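Local coordinates for probable transcriptional regulator, ArsR family protein (Rhodococcus sp. RHA1, PDB 3F6O) that probably binds DNA as a dimeric winged helix-turn-helix transcription factor of the ArsR family, at residues Arg20-Gly25 with Lys39-Ala44; Ala32-Leu37 with Pro46-His51; Phe12-Asp17 with Glu56-Ile61. All blocks are in the same frame, centred on the assembly; numbering follows the deposited sequence.

Contact 1. Residues Arg20-Gly25 with Lys39-Ala44; sequences RRAVLG and KPFDMA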
ATOM      1  N   ARG A  20      -1.236  10.076   7.129  1.00 17.50           N
ATOM      2  CA  ARG A  20      -0.322  10.194   6.001  1.00 16.80           C
ATOM      3  C   ARG A  20      -1.075  10.276   4.682  1.00 16.65           C
ATOM      4  O   ARG A  20      -0.722  11.084   3.832  1.00 15.38           O
ATOM      5  CB  ARG A  20       0.702   9.059   6.005  1.00 16.09           C
ATOM      6  CG  ARG A  20       1.641   9.153   7.208  1.00 17.40           C
ATOM      7  CD  ARG A  20       2.842   8.240   7.027  1.00 16.83           C
ATOM      8  NE  ARG A  20       2.580   6.788   7.114  1.00 18.59           N
ATOM      9  CZ  ARG A  20       2.788   6.017   8.188  1.00 23.12           C
ATOM     10  NH1 ARG A  20       3.124   6.564   9.362  1.00 22.94           N
ATOM     11  NH2 ARG A  20       2.632   4.685   8.108  1.00 18.16           N
ATOM     12  N   ARG A  21      -2.111   9.445   4.499  1.00 16.29           N
ATOM     13  CA  ARG A  21      -2.920   9.540   3.265  1.00 17.22           C
ATOM     14  C   ARG A  21      -3.575  10.920   3.149  1.00 16.65           C
ATOM     15  O   ARG A  21      -3.613  11.491   2.051  1.00 16.80           O
ATOM     16  CB  ARG A  21      -3.974   8.425   3.158  1.00 16.46           C
ATOM     17  CG  ARG A  21      -3.388   7.016   2.906  1.00 17.75           C
ATOM     18  CD  ARG A  21      -4.476   6.005   2.484  1.00 18.81           C
ATOM     19  NE  ARG A  21      -5.655   6.078   3.362  1.00 19.11           N
ATOM     20  CZ  ARG A  21      -5.772   5.405   4.495  1.00 21.84           C
ATOM     21  NH1 ARG A  21      -4.800   4.579   4.871  1.00 23.32           N
ATOM     22  NH2 ARG A  21      -6.872   5.521   5.248  1.00 22.81           N
ATOM     23  N   ALA A  22      -4.050  11.470   4.277  1.00 16.26           N
ATOM     24  CA  ALA A  22      -4.668  12.813   4.292  1.00 16.61           C
ATOM     25  C   ALA A  22      -3.693  13.937   3.926  1.00 17.07           C
ATOM     26  O   ALA A  22      -4.023  14.918   3.209  1.00 17.53           O
ATOM     27  CB  ALA A  22      -5.292  13.093   5.657  1.00 17.13           C
ATOM     28  N   VAL A  23      -2.492  13.829   4.466  1.00 16.22           N
ATOM     29  CA  VAL A  23      -1.425  14.778   4.135  1.00 16.02           C
ATOM     30  C   VAL A  23      -1.099  14.700   2.661  1.00 15.15           C
ATOM     31  O   VAL A  23      -0.933  15.739   2.025  1.00 15.61           O
ATOM     32  CB  VAL A  23      -0.174  14.489   4.962  1.00 15.38           C
ATOM     33  CG1 VAL A  23       1.046  15.251   4.406  1.00 15.83           C
ATOM     34  CG2 VAL A  23      -0.404  14.811   6.481  1.00 15.96           C
ATOM     35  N   LEU A  24      -0.962  13.492   2.120  1.00 15.32           N
ATOM     36  CA  LEU A  24      -0.685  13.349   0.688  1.00 15.94           C
ATOM     37  C   LEU A  24      -1.829  13.952  -0.164  1.00 16.96           C
ATOM     38  O   LEU A  24      -1.578  14.585  -1.184  1.00 17.02           O
ATOM     39  CB  LEU A  24      -0.428  11.896   0.300  1.00 15.54           C
ATOM     40  CG  LEU A  24       0.900  11.322   0.809  1.00 15.05           C
ATOM     41  CD1 LEU A  24       0.965   9.826   0.482  1.00 15.66           C
ATOM     42  CD2 LEU A  24       2.099  12.130   0.228  1.00 15.50           C
ATOM     43  N   GLY A  25      -3.066  13.761   0.287  1.00 18.05           N
ATOM     44  CA  GLY A  25      -4.251  14.343  -0.381  1.00 18.80           C
ATOM     45  C   GLY A  25      -4.137  15.855  -0.442  1.00 19.24           C
ATOM     46  O   GLY A  25      -4.378  16.457  -1.479  1.00 21.08           O
ATOM     47  N   LYS A  39      -2.642  21.256  11.095  1.00 23.94           N
ATOM     48  CA  LYS A  39      -3.908  21.821  11.632  1.00 25.57           C
ATOM     49  C   LYS A  39      -5.110  20.839  11.771  1.00 25.54           C
ATOM     50  O   LYS A  39      -5.776  20.835  12.804  1.00 27.09           O
ATOM     51  CB  LYS A  39      -4.295  23.118  10.891  1.00 25.11           C
ATOM     52  CG  LYS A  39      -3.311  24.266  11.101  1.00 26.00           C
ATOM     53  CD  LYS A  39      -3.855  25.570  10.537  1.00 27.45           C
ATOM     54  CE  LYS A  39      -2.893  26.711  10.764  1.00 30.80           C
ATOM     55  NZ  LYS A  39      -3.581  28.010  10.465  1.00 33.19           N
ATOM     56  N   PRO A  40      -5.388  19.993  10.754  1.00 26.01           N
ATOM     57  CA  PRO A  40      -6.555  19.099  10.886  1.00 25.77           C
ATOM     58  C   PRO A  40      -6.439  17.994  11.955  1.00 25.72           C
ATOM     59  O   PRO A  40      -7.410  17.308  12.233  1.00 25.62           O
ATOM     60  CB  PRO A  40      -6.669  18.454   9.483  1.00 26.07           C
ATOM     61  CG  PRO A  40      -5.834  19.300   8.590  1.00 26.14           C
ATOM     62  CD  PRO A  40      -4.735  19.835   9.438  1.00 25.53           C
ATOM     63  N   PHE A  41      -5.267  17.812  12.543  1.00 25.28           N
ATOM     64  CA  PHE A  41      -5.006  16.592  13.307  1.00 26.35           C
ATOM     65  C   PHE A  41      -4.869  16.863  14.796  1.00 28.19           C
ATOM     66  O   PHE A  41      -4.218  17.831  15.191  1.00 28.51           O
ATOM     67  CB  PHE A  41      -3.787  15.850  12.721  1.00 24.78           C
ATOM     68  CG  PHE A  41      -3.922  15.580  11.241  1.00 22.99           C
ATOM     69  CD1 PHE A  41      -4.836  14.638  10.771  1.00 21.96           C
ATOM     70  CD2 PHE A  41      -3.151  16.287  10.314  1.00 20.13           C
ATOM     71  CE1 PHE A  41      -4.991  14.411   9.389  1.00 21.84           C
ATOM     72  CE2 PHE A  41      -3.302  16.061   8.951  1.00 19.49           C
ATOM     73  CZ  PHE A  41      -4.227  15.117   8.499  1.00 21.76           C
ATOM     74  N   ASP A  42      -5.534  16.048  15.620  1.00 30.31           N
ATOM     75  CA  ASP A  42      -5.379  16.186  17.074  1.00 32.40           C
ATOM     76  C   ASP A  42      -4.333  15.221  17.555  1.00 32.50           C
ATOM     77  O   ASP A  42      -4.651  14.104  18.011  1.00 33.93           O
ATOM     78  CB  ASP A  42      -6.682  15.919  17.824  1.00 34.05           C
ATOM     79  CG  ASP A  42      -7.831  16.657  17.236  1.00 36.57           C
ATOM     80  OD1 ASP A  42      -7.787  17.913  17.225  1.00 40.32           O
ATOM     81  OD2 ASP A  42      -8.770  15.968  16.768  1.00 41.45           O
ATOM     82  N   MET A  43      -3.086  15.630  17.370  1.00 31.00           N
ATOM     83  CA  MET A  43      -1.930  14.946  17.905  1.00 29.36           C
ATOM     84  C   MET A  43      -0.920  16.023  18.159  1.00 28.49           C
ATOM     85  O   MET A  43      -1.002  17.115  17.596  1.00 27.63           O
ATOM     86  CB  MET A  43      -1.383  13.864  16.952  1.00 29.60           C
ATOM     87  CG  MET A  43      -0.890  14.336  15.574  1.00 29.17           C
ATOM     88  SD  MET A  43      -0.385  12.947  14.513  1.00 27.98           S
ATOM     89  CE  MET A  43      -1.967  12.271  14.000  1.00 28.52           C
ATOM     90  N   ALA A  44       0.010  15.718  19.041  1.00 27.99           N
ATOM     91  CA  ALA A  44       1.085  16.616  19.368  1.00 27.53           C
ATOM     92  C   ALA A  44       2.033  16.679  18.171  1.00 27.10           C
ATOM     93  O   ALA A  44       2.132  15.730  17.375  1.00 26.93           O
ATOM     94  CB  ALA A  44       1.798  16.122  20.623  1.00 28.07           C
TER
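The contact between R20-G25 and K39-A44 is wholly apolar and rests on one aromatic ring, F41, meeting two neighbouring residues of a helix, A22 and V23. The closest approach is at the far end of the ring, where A22 CB lies 3.6 Å from F41 CZ. This methyl sits at the ring edge, near its plane, so the phenyl group points its rim at the helix instead of lying flat on it. V23 adds a second touch from an oblique direction, its CG2 methyl 4.0 Å from F41 CE2. That branch is the one set opposite the carbonyl carbon, since chi1 of 167° places CG1 opposite the backbone N and leaves CG2 facing the loop. Together these touches bury 105 Å². The shortest CA separation of the two segments, A22 CA to P40 CA, is 9.3 Å.

Within the loop, P40 CB stands 4.0 Å above the centre of the F41 ring, covering one face. F41 also touches T19 of helix 18-28, and M43 lies against both T19 and H51 of helix 45-57.

The arginines of the helix turn their polar ends to other partners. R20 gives hydrogen bonds to the backbone oxygens of Q13 and A14 and makes a cation-pi contact with F54; R21 bonds to N9 of the second subunit.

Chain position places the contact in the helix-turn-helix unit: K39-A44 is the turn between helix 34-38 and helix 45-57, and F41 fastens that turn to helix 18-28 of the ArsR-type domain.

Contact 2. Residues Ala32-Leu37 with Pro46-His51; sequences ATVSEL and PSFMKH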
ATOM      1  N   ALA A  32       2.930  23.073   0.933  1.00 20.58           N
ATOM      2  CA  ALA A  32       2.434  23.574   2.211  1.00 21.26           C
ATOM      3  C   ALA A  32       3.532  23.468   3.259  1.00 21.30           C
ATOM      4  O   ALA A  32       4.483  22.692   3.100  1.00 22.39           O
ATOM      5  CB  ALA A  32       1.185  22.757   2.647  1.00 19.98           C
ATOM      6  N   THR A  33       3.416  24.246   4.328  1.00 20.86           N
ATOM      7  CA  THR A  33       4.309  24.121   5.470  1.00 20.20           C
ATOM      8  C   THR A  33       3.792  23.025   6.415  1.00 20.37           C
ATOM      9  O   THR A  33       2.617  22.676   6.379  1.00 19.97           O
ATOM     10  CB  THR A  33       4.405  25.429   6.280  1.00 20.89           C
ATOM     11  OG1 THR A  33       3.134  25.717   6.879  1.00 20.80           O
ATOM     12  CG2 THR A  33       4.841  26.590   5.390  1.00 22.51           C
ATOM     13  N   VAL A  34       4.674  22.477   7.238  1.00 20.31           N
ATOM     14  CA  VAL A  34       4.265  21.522   8.274  1.00 21.98           C
ATOM     15  C   VAL A  34       3.145  22.080   9.177  1.00 22.67           C
ATOM     16  O   VAL A  34       2.191  21.369   9.494  1.00 23.25           O
ATOM     17  CB  VAL A  34       5.494  21.062   9.114  1.00 22.32           C
ATOM     18  CG1 VAL A  34       5.056  20.351  10.417  1.00 24.60           C
ATOM     19  CG2 VAL A  34       6.418  20.173   8.270  1.00 22.74           C
ATOM     20  N   SER A  35       3.242  23.359   9.573  1.00 23.19           N
ATOM     21  CA  SER A  35       2.267  23.914  10.527  1.00 24.43           C
ATOM     22  C   SER A  35       0.882  23.952   9.895  1.00 24.08           C
ATOM     23  O   SER A  35      -0.127  23.688  10.533  1.00 23.98           O
ATOM     24  CB  SER A  35       2.704  25.287  11.021  1.00 25.68           C
ATOM     25  OG  SER A  35       2.227  26.274  10.128  1.00 28.57           O
ATOM     26  N   GLU A  36       0.846  24.226   8.603  1.00 23.39           N
ATOM     27  CA  GLU A  36      -0.369  24.190   7.830  1.00 22.51           C
ATOM     28  C   GLU A  36      -0.936  22.759   7.750  1.00 21.64           C
ATOM     29  O   GLU A  36      -2.136  22.533   8.010  1.00 20.44           O
ATOM     30  CB  GLU A  36       0.010  24.725   6.461  1.00 23.19           C
ATOM     31  CG  GLU A  36      -1.060  25.053   5.584  1.00 27.45           C
ATOM     32  CD  GLU A  36      -0.557  25.648   4.263  1.00 30.63           C
ATOM     33  OE1 GLU A  36       0.638  26.142   4.129  1.00 30.43           O
ATOM     34  OE2 GLU A  36      -1.410  25.620   3.360  1.00 34.26           O
ATOM     35  N   LEU A  37      -0.066  21.793   7.427  1.00 19.69           N
ATOM     36  CA  LEU A  37      -0.454  20.385   7.296  1.00 19.40           C
ATOM     37  C   LEU A  37      -0.958  19.770   8.594  1.00 19.22           C
ATOM     38  O   LEU A  37      -1.849  18.930   8.562  1.00 19.45           O
ATOM     39  CB  LEU A  37       0.701  19.539   6.717  1.00 18.38           C
ATOM     40  CG  LEU A  37       1.158  19.892   5.296  1.00 17.76           C
ATOM     41  CD1 LEU A  37       2.481  19.153   4.927  1.00 15.07           C
ATOM     42  CD2 LEU A  37       0.041  19.577   4.262  1.00 18.04           C
ATOM     43  N   PRO A  46       5.288  16.411  17.809  1.00 24.74           N
ATOM     44  CA  PRO A  46       6.232  15.280  17.677  1.00 23.95           C
ATOM     45  C   PRO A  46       5.617  14.056  16.994  1.00 22.88           C
ATOM     46  O   PRO A  46       6.264  13.432  16.128  1.00 23.36           O
ATOM     47  CB  PRO A  46       6.572  14.941  19.136  1.00 23.34           C
ATOM     48  CG  PRO A  46       6.461  16.271  19.841  1.00 25.64           C
ATOM     49  CD  PRO A  46       5.209  16.870  19.215  1.00 24.28           C
ATOM     50  N   SER A  47       4.389  13.720  17.364  1.00 21.98           N
ATOM     51  CA  SER A  47       3.686  12.601  16.736  1.00 21.51           C
ATOM     52  C   SER A  47       3.411  12.873  15.255  1.00 20.15           C
ATOM     53  O   SER A  47       3.526  11.973  14.423  1.00 19.18           O
ATOM     54  CB  SER A  47       2.378  12.281  17.452  1.00 22.50           C
ATOM     55  OG  SER A  47       2.643  11.941  18.808  1.00 26.02           O
ATOM     56  N   PHE A  48       3.077  14.119  14.942  1.00 18.70           N
ATOM     57  CA  PHE A  48       2.856  14.501  13.540  1.00 17.97           C
ATOM     58  C   PHE A  48       4.147  14.454  12.735  1.00 17.45           C
ATOM     59  O   PHE A  48       4.157  13.983  11.599  1.00 16.22           O
ATOM     60  CB  PHE A  48       2.203  15.870  13.411  1.00 17.26           C
ATOM     61  CG  PHE A  48       1.801  16.211  11.977  1.00 17.06           C
ATOM     62  CD1 PHE A  48       0.745  15.540  11.346  1.00 15.67           C
ATOM     63  CD2 PHE A  48       2.490  17.182  11.271  1.00 17.18           C
ATOM     64  CE1 PHE A  48       0.367  15.859   9.997  1.00 16.07           C
ATOM     65  CE2 PHE A  48       2.132  17.507   9.937  1.00 16.44           C
ATOM     66  CZ  PHE A  48       1.058  16.844   9.317  1.00 16.49           C
ATOM     67  N   MET A  49       5.231  14.924  13.341  1.00 17.19           N
ATOM     68  CA  MET A  49       6.547  14.867  12.717  1.00 17.41           C
ATOM     69  C   MET A  49       6.987  13.447  12.352  1.00 16.60           C
ATOM     70  O   MET A  49       7.688  13.253  11.376  1.00 16.57           O
ATOM     71  CB  MET A  49       7.594  15.601  13.568  1.00 17.58           C
ATOM     72  CG  MET A  49       7.462  17.153  13.568  1.00 21.02           C
ATOM     73  SD  MET A  49       7.325  17.919  11.936  1.00 24.41           S
ATOM     74  CE  MET A  49       8.771  17.279  11.116  1.00 23.93           C
ATOM     75  N   LYS A  50       6.560  12.459  13.128  1.00 17.17           N
ATOM     76  CA  LYS A  50       6.819  11.050  12.785  1.00 17.69           C
ATOM     77  C   LYS A  50       6.201  10.685  11.432  1.00 17.05           C
ATOM     78  O   LYS A  50       6.819  10.000  10.619  1.00 15.63           O
ATOM     79  CB  LYS A  50       6.290  10.129  13.886  1.00 18.01           C
ATOM     80  CG  LYS A  50       7.341   9.773  14.899  1.00 24.07           C
ATOM     81  CD  LYS A  50       6.788   9.755  16.300  1.00 31.99           C
ATOM     82  CE  LYS A  50       6.068   8.490  16.646  1.00 34.73           C
ATOM     83  NZ  LYS A  50       5.950   8.460  18.149  1.00 36.86           N
ATOM     84  N   HIS A  51       5.005  11.187  11.180  1.00 16.03           N
ATOM     85  CA  HIS A  51       4.357  10.970   9.873  1.00 16.79           C
ATOM     86  C   HIS A  51       5.051  11.709   8.727  1.00 16.37           C
ATOM     87  O   HIS A  51       5.293  11.149   7.662  1.00 15.55           O
ATOM     88  CB  HIS A  51       2.877  11.342   9.941  1.00 16.64           C
ATOM     89  CG  HIS A  51       2.096  10.466  10.862  1.00 18.54           C
ATOM     90  ND1 HIS A  51       2.078   9.099  10.729  1.00 18.83           N
ATOM     91  CD2 HIS A  51       1.323  10.752  11.937  1.00 20.05           C
ATOM     92  CE1 HIS A  51       1.318   8.573  11.678  1.00 20.94           C
ATOM     93  NE2 HIS A  51       0.845   9.558  12.423  1.00 22.99           N
TER
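F48 reaches from helix 45-57 to V34 and L37 with the end of its ring, and M49 adds its sulfur beside it. F48 CZ comes within 3.6 Å of the carbonyl carbon L37 C and 3.8 Å of L37 CB, so the ring packs on backbone as much as on side chain. Its neighbour F48 CE2 lies 3.9 Å from V34 O. Both backbone atoms stand oblique to the ring. V34 and F48 run past each other in opposite senses, which leaves V34 CG1 alongside the ring margin at 4.1 Å from F48 CE2. The same methyl meets M49 SD at 3.7 Å, where the two side chains cross at about a right angle. M49 bends at both chi2 (-50°) and chi3 (-55°), and this fold-back carries its sulfur to the valine although its first bond does not aim there.

Helix 34-38 and helix 45-57 are the two helices of the helix-turn-helix motif, the second being the presumed recognition helix of ArsR-family proteins; the contact is part of the packing between them.

One shell out, the start of helix 34-38 is fixed by a capping box: E36 N donates to T33 OG1 at 3.2 Å with a fairly straight angle of 157°, and T33 N returns a weak bond to E36 OE1 at 3.4 Å. The other carboxylate oxygen of E36 forms a salt bridge with R26 of helix 18-28. C72 of strand 69-74 also touches V34 and L37, and V23 and M43 pack on F48.

Contact 3. Residues Phe12-Asp17 with Glu56-Ile61; sequences FQALAD and EDSGWI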
ATOM      1  N   PHE A  12       4.331   1.298   0.422  1.00 14.85           N
ATOM      2  CA  PHE A  12       3.024   0.844   0.856  1.00 15.10           C
ATOM      3  C   PHE A  12       2.791   1.050   2.363  1.00 15.29           C
ATOM      4  O   PHE A  12       1.701   1.431   2.754  1.00 14.82           O
ATOM      5  CB  PHE A  12       2.807  -0.609   0.462  1.00 14.80           C
ATOM      6  CG  PHE A  12       2.532  -0.805  -0.984  1.00 14.65           C
ATOM      7  CD1 PHE A  12       1.432  -0.195  -1.585  1.00 15.52           C
ATOM      8  CD2 PHE A  12       3.319  -1.659  -1.731  1.00 14.93           C
ATOM      9  CE1 PHE A  12       1.176  -0.413  -2.935  1.00 16.68           C
ATOM     10  CE2 PHE A  12       3.054  -1.893  -3.089  1.00 17.42           C
ATOM     11  CZ  PHE A  12       1.980  -1.264  -3.684  1.00 15.82           C
ATOM     12  N   GLN A  13       3.813   0.856   3.203  1.00 14.90           N
ATOM     13  CA  GLN A  13       3.645   1.129   4.640  1.00 15.57           C
ATOM     14  C   GLN A  13       3.236   2.581   4.916  1.00 15.21           C
ATOM     15  O   GLN A  13       2.456   2.866   5.844  1.00 15.68           O
ATOM     16  CB  GLN A  13       4.940   0.788   5.402  1.00 15.86           C
ATOM     17  CG  GLN A  13       4.806   0.901   6.915  1.00 20.29           C
ATOM     18  CD  GLN A  13       3.875  -0.121   7.508  1.00 22.65           C
ATOM     19  OE1 GLN A  13       4.175  -1.307   7.516  1.00 25.45           O
ATOM     20  NE2 GLN A  13       2.728   0.335   8.024  1.00 24.88           N
ATOM     21  N   ALA A  14       3.764   3.497   4.107  1.00 14.64           N
ATOM     22  CA  ALA A  14       3.450   4.906   4.251  1.00 13.75           C
ATOM     23  C   ALA A  14       1.958   5.136   4.044  1.00 13.84           C
ATOM     24  O   ALA A  14       1.345   5.905   4.780  1.00 12.72           O
ATOM     25  CB  ALA A  14       4.279   5.756   3.301  1.00 12.27           C
ATOM     26  N   LEU A  15       1.384   4.453   3.059  1.00 14.11           N
ATOM     27  CA  LEU A  15      -0.045   4.591   2.746  1.00 15.18           C
ATOM     28  C   LEU A  15      -0.996   3.887   3.731  1.00 16.44           C
ATOM     29  O   LEU A  15      -2.216   4.090   3.670  1.00 16.66           O
ATOM     30  CB  LEU A  15      -0.326   4.072   1.315  1.00 15.23           C
ATOM     31  CG  LEU A  15       0.339   4.822   0.174  1.00 13.99           C
ATOM     32  CD1 LEU A  15      -0.104   4.275  -1.207  1.00 18.08           C
ATOM     33  CD2 LEU A  15       0.089   6.324   0.271  1.00 14.42           C
ATOM     34  N   ALA A  16      -0.450   3.062   4.633  1.00 17.13           N
ATOM     35  CA  ALA A  16      -1.283   2.324   5.590  1.00 17.54           C
ATOM     36  C   ALA A  16      -1.898   3.216   6.682  1.00 19.07           C
ATOM     37  O   ALA A  16      -2.832   2.805   7.369  1.00 20.22           O
ATOM     38  CB  ALA A  16      -0.476   1.175   6.200  1.00 17.94           C
ATOM     39  N   ASP A  17      -1.376   4.426   6.849  1.00 19.77           N
ATOM     40  CA  ASP A  17      -1.837   5.365   7.886  1.00 20.20           C
ATOM     41  C   ASP A  17      -2.757   6.441   7.307  1.00 20.25           C
ATOM     42  O   ASP A  17      -2.432   7.077   6.284  1.00 19.33           O
ATOM     43  CB  ASP A  17      -0.630   6.006   8.581  1.00 20.26           C
ATOM     44  CG  ASP A  17      -1.023   6.939   9.700  1.00 22.35           C
ATOM     45  OD1 ASP A  17      -1.243   6.453  10.823  1.00 23.26           O
ATOM     46  OD2 ASP A  17      -1.116   8.169   9.473  1.00 22.67           O
ATOM     47  N   GLU A  56       8.763  11.412   4.066  1.00 16.96           N
ATOM     48  CA  GLU A  56       9.980  11.826   3.381  1.00 18.77           C
ATOM     49  C   GLU A  56      10.917  10.622   3.169  1.00 18.20           C
ATOM     50  O   GLU A  56      11.412  10.414   2.067  1.00 17.88           O
ATOM     51  CB  GLU A  56      10.690  12.988   4.092  1.00 17.66           C
ATOM     52  CG  GLU A  56      11.781  13.597   3.143  1.00 21.29           C
ATOM     53  CD  GLU A  56      12.290  14.991   3.531  1.00 24.11           C
ATOM     54  OE1 GLU A  56      12.095  15.420   4.704  1.00 28.41           O
ATOM     55  OE2 GLU A  56      12.911  15.644   2.630  1.00 28.85           O
ATOM     56  N   ASP A  57      11.115   9.829   4.210  1.00 18.29           N
ATOM     57  CA  ASP A  57      12.014   8.676   4.126  1.00 21.19           C
ATOM     58  C   ASP A  57      11.570   7.667   3.087  1.00 20.71           C
ATOM     59  O   ASP A  57      12.393   7.086   2.411  1.00 21.13           O
ATOM     60  CB  ASP A  57      12.176   7.991   5.483  1.00 20.95           C
ATOM     61  CG  ASP A  57      13.015   8.806   6.441  1.00 26.85           C
ATOM     62  OD1 ASP A  57      13.770   9.700   5.996  1.00 30.18           O
ATOM     63  OD2 ASP A  57      12.908   8.555   7.655  1.00 33.63           O
ATOM     64  N   SER A  58      10.259   7.455   2.968  1.00 20.38           N
ATOM     65  CA  SER A  58       9.732   6.540   1.968  1.00 19.34           C
ATOM     66  C   SER A  58       9.619   7.145   0.544  1.00 19.21           C
ATOM     67  O   SER A  58       9.226   6.444  -0.406  1.00 19.59           O
ATOM     68  CB  SER A  58       8.393   5.963   2.450  1.00 20.00           C
ATOM     69  OG  SER A  58       7.452   7.000   2.682  1.00 19.02           O
ATOM     70  N   GLY A  59       9.973   8.418   0.379  1.00 17.70           N
ATOM     71  CA  GLY A  59      10.020   9.052  -0.957  1.00 16.75           C
ATOM     72  C   GLY A  59       8.739   9.739  -1.429  1.00 16.17           C
ATOM     73  O   GLY A  59       8.686  10.238  -2.546  1.00 16.64           O
ATOM     74  N   TRP A  60       7.693   9.746  -0.589  1.00 16.02           N
ATOM     75  CA  TRP A  60       6.383  10.340  -0.969  1.00 15.69           C
ATOM     76  C   TRP A  60       6.404  11.875  -0.998  1.00 16.14           C
ATOM     77  O   TRP A  60       5.642  12.485  -1.745  1.00 16.70           O
ATOM     78  CB  TRP A  60       5.264   9.866  -0.004  1.00 15.63           C
ATOM     79  CG  TRP A  60       4.740   8.508  -0.336  1.00 15.44           C
ATOM     80  CD1 TRP A  60       5.033   7.341   0.292  1.00 18.02           C
ATOM     81  CD2 TRP A  60       3.864   8.174  -1.421  1.00 17.50           C
ATOM     82  NE1 TRP A  60       4.360   6.287  -0.322  1.00 17.41           N
ATOM     83  CE2 TRP A  60       3.650   6.783  -1.381  1.00 16.81           C
ATOM     84  CE3 TRP A  60       3.224   8.930  -2.420  1.00 16.78           C
ATOM     85  CZ2 TRP A  60       2.811   6.123  -2.294  1.00 18.26           C
ATOM     86  CZ3 TRP A  60       2.390   8.267  -3.317  1.00 18.41           C
ATOM     87  CH2 TRP A  60       2.218   6.886  -3.262  1.00 17.01           C
ATOM     88  N   ILE A  61       7.229  12.497  -0.155  1.00 15.88           N
ATOM     89  CA  ILE A  61       7.331  13.961  -0.112  1.00 15.81           C
ATOM     90  C   ILE A  61       8.796  14.393  -0.022  1.00 17.16           C
ATOM     91  O   ILE A  61       9.662  13.586   0.326  1.00 16.00           O
ATOM     92  CB  ILE A  61       6.516  14.641   1.063  1.00 15.13           C
ATOM     93  CG1 ILE A  61       7.226  14.411   2.416  1.00 15.36           C
ATOM     94  CG2 ILE A  61       5.033  14.181   1.049  1.00 14.41           C
ATOM     95  CD1 ILE A  61       6.555  15.035   3.667  1.00 15.54           C
TER
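W60, A14 and L15 bury the most surface here, with the indole inserted against the last turn of helix 5-15. L15 lies on one face of the indole: L15 CD2 is 4.1 Å from the centroid of the six-membered ring and 25° off its normal, a CH-pi contact displaced toward the rim. Its other methyl, L15 CD1, reaches W60 CZ2 at 3.6 Å. The leucine and tryptophan side chains cross at about a right angle. L15 leaves its backbone without aiming at the indole; chi1 of -64° sets CG opposite the carbonyl carbon, and the methyls beyond it approach W60.

A14 meets the five-membered part of the indole. Its CB sits obliquely, 3.5 Å from W60 CD1, and S58 OG is also 3.5 Å from A14 CB, so this methyl touches both residues. The small side chain fits the close spacing of the backbones, whose nearest CA atoms, A14 and S58, are 6.9 Å apart.

S58 and W60 flank G59, where helix 45-57 closes with a Schellman motif. G59 takes a positive phi of 91° there, and G59 N bonds to E56 O at 3.0 Å. The chain thereby leaves the presumed recognition helix and enters strand 61-66 of the wing, with W60 facing helix 5-15 at the changeover in this winged-helix domain.

The polar ends find partners nearby: S58 OG bonds to F54 O, and W60 NE1 donates to I11 O, a backbone oxygen of helix 5-15 itself. Helix 77-94 supplies P78, V82 and an edge-to-face F79 around the indole. L15 also packs against F12 of the second subunit, while Q13 NE2 bonds to Q13 OE1 of that subunit.

In the fold
Contacts 1 and 2 lie close together, their centres about 7 Å apart, and their segments alternate along the chain. They meet where F41 packs on F48, joining the turn to the second helix of the helix-turn-helix pair. Contact 3 is about 13 Å from contact 1 and 14 Å from contact 2, centre to centre; its segments, 12-17 and 56-61, bracket the other four. Contacts 2 and 3 share helix 45-57 near opposite ends, while R21 ties helix 18-28 to L15 O at the end of helix 5-15. The probable DNA-reading unit is thus linked through helices 18-28 and 45-57 to contact 3, which lies nearest the chain's centre; contacts 1 and 3 both touch the second subunit.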